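Local coordinates for putative NADH-depentdent flavin oxidoreductase (Cupriavidus metallidurans, PDB 5OCS), which is an FMN-dependent ene-reductase of the Old Yellow Enzyme family, using the flavin to reduce activated carbon-carbon double bonds, probably with NADH or NADPH as hydride donor, at the interface of chains A and B. Coordinates in Å, arbitrary orientation; residue numbers count along the deposited sequence, not the author numbering. Chains: chain A/B, Putative NADH-depentdent flavin oxidoreductase.

The interface of chains A and B. Residues chain A 44, 331-332, 351; chain B 41, 44, 328, 331-332.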
# COMPACT_ATOMS: atom_id res chain seq x y z
N GLN A 44 -1.28 3.65 1.86
CA GLN A 44 -0.69 2.46 2.52
C GLN A 44 -0.35 2.72 3.95
O GLN A 44 -0.65 1.93 4.83
CB GLN A 44 0.68 2.03 1.92
CG GLN A 44 0.58 1.43 0.59
CD GLN A 44 1.97 1.35 -0.02
OE1 GLN A 44 2.80 0.51 0.38
NE2 GLN A 44 2.25 2.24 -0.96
N PRO A 331 4.96 -2.33 4.92
CA PRO A 331 3.91 -1.39 5.30
C PRO A 331 2.83 -2.00 6.16
O PRO A 331 2.00 -1.27 6.66
CB PRO A 331 3.30 -0.98 3.95
CG PRO A 331 3.59 -2.13 3.10
CD PRO A 331 4.94 -2.60 3.49
N ARG A 332 2.86 -3.32 6.36
CA ARG A 332 2.03 -3.98 7.33
C ARG A 332 2.77 -4.26 8.66
O ARG A 332 2.31 -5.10 9.48
CB ARG A 332 1.49 -5.30 6.77
CG ARG A 332 0.81 -5.17 5.40
CD ARG A 332 -0.46 -4.34 5.42
NE ARG A 332 -1.13 -4.65 4.17
CZ ARG A 332 -1.21 -3.90 3.08
NH1 ARG A 332 -0.88 -2.63 3.08
NH2 ARG A 332 -1.74 -4.44 1.98
N TYR A 351 -9.26 -6.11 3.61
CA TYR A 351 -8.12 -6.98 3.83
C TYR A 351 -8.29 -7.93 5.00
O TYR A 351 -7.36 -8.67 5.33
CB TYR A 351 -6.88 -6.12 4.06
CG TYR A 351 -6.38 -5.30 2.92
CD1 TYR A 351 -6.81 -5.49 1.61
CD2 TYR A 351 -5.46 -4.28 3.16
CE1 TYR A 351 -6.31 -4.74 0.57
CE2 TYR A 351 -4.96 -3.49 2.14
CZ TYR A 351 -5.37 -3.74 0.84
OH TYR A 351 -4.85 -2.96 -0.18
N HIS B 41 -4.96 0.60 -3.42
CA HIS B 41 -4.78 -0.85 -3.44
C HIS B 41 -3.99 -1.34 -4.65
O HIS B 41 -2.95 -1.99 -4.50
CB HIS B 41 -6.16 -1.51 -3.40
CG HIS B 41 -6.10 -2.96 -3.62
ND1 HIS B 41 -5.53 -3.82 -2.70
CD2 HIS B 41 -6.54 -3.72 -4.64
CE1 HIS B 41 -5.59 -5.05 -3.18
NE2 HIS B 41 -6.20 -5.02 -4.35
N GLN B 44 -0.44 0.10 -4.66
CA GLN B 44 0.50 -0.64 -3.82
C GLN B 44 0.82 -2.05 -4.37
O GLN B 44 1.97 -2.45 -4.35
CB GLN B 44 0.06 -0.64 -2.37
CG GLN B 44 -0.91 -1.71 -1.99
CD GLN B 44 -1.36 -1.52 -0.57
OE1 GLN B 44 -0.91 -2.26 0.33
NE2 GLN B 44 -2.22 -0.50 -0.36
N LEU B 328 -1.89 -9.50 0.28
CA LEU B 328 -2.60 -8.56 1.14
C LEU B 328 -1.86 -8.44 2.46
O LEU B 328 -1.71 -7.36 2.97
CB LEU B 328 -4.04 -9.00 1.35
CG LEU B 328 -4.88 -9.15 0.09
CD1 LEU B 328 -6.31 -9.45 0.49
CD2 LEU B 328 -4.78 -7.92 -0.78
N PRO B 331 2.37 -6.90 1.05
CA PRO B 331 2.40 -6.42 -0.32
C PRO B 331 3.81 -6.29 -0.87
O PRO B 331 3.97 -6.02 -2.07
CB PRO B 331 1.65 -5.09 -0.26
CG PRO B 331 1.79 -4.64 1.15
CD PRO B 331 1.87 -5.89 1.99
N ARG B 332 4.83 -6.56 -0.06
CA ARG B 332 6.19 -6.62 -0.51
C ARG B 332 6.64 -8.08 -0.64
O ARG B 332 7.83 -8.36 -0.70
CB ARG B 332 7.14 -5.87 0.43
CG ARG B 332 6.69 -4.47 0.83
CD ARG B 332 6.70 -3.46 -0.30
NE ARG B 332 6.64 -2.12 0.28
CZ ARG B 332 5.65 -1.24 0.17
NH1 ARG B 332 4.58 -1.45 -0.60
NH2 ARG B 332 5.74 -0.09 0.81
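The side-chain carbonyl oxygen OE1 of B:Gln44 takes two hydrogen bonds from the guanidinium end of A:Arg332. NH1, 2.8 Å from OE1, lies in the amide plane on a lone pair, whereas NH2 donates from above that plane. NH2 also turns to the main-chain carbonyl oxygen O of B:Leu328, which NE of A:Arg332 reaches almost straight in line with the carbonyl bond at 3.0 Å. With both oxygens near its plane, these bonds help fix the rotation of the guanidinium, and CG of B:Pro331 packs over one face, toward the rim. The turn about CB-CG of A:Arg332 helps bring the group to these acceptors.

The two-fold twin of this pair, B:Arg332 with A:Gln44, is built alike but not identically: NH1, at 2.8 Å, and NH2 both reach OE1 from positions tilted off the amide plane. The guanidinium stands nearly perpendicular to the amide (83°), with CD of A:Pro331 over one face, toward the rim. The two glutamines differ in chi1: -72° in A:Gln44, 85° in B:Gln44. Their side chains run antiparallel alongside each other, CD of A:Gln44 lying 3.6 Å from CB of B:Gln44. Between the two arginine-glutamine pairs the prolines meet, CG of A:Pro331 standing 3.6 Å from CG of B:Pro331.

At the flank, the phenol OH of A:Tyr351 hydrogen-bonds ND1 of B:His41 at 2.8 Å, each ring meeting the other's polar atom at its edge. CE1 of this tyrosine also packs against CD2 of B:Leu328, 3.8 Å away.

The patch belongs to a two-fold interface between two flavoprotein barrels, probably the biological dimer. Helix 36-46 supplies the glutamines and histidine, helix 325-329 and the following loop the leucine, prolines and arginines, and the 3-10 helix 349-354 of the C-terminal region brings the tyrosine across.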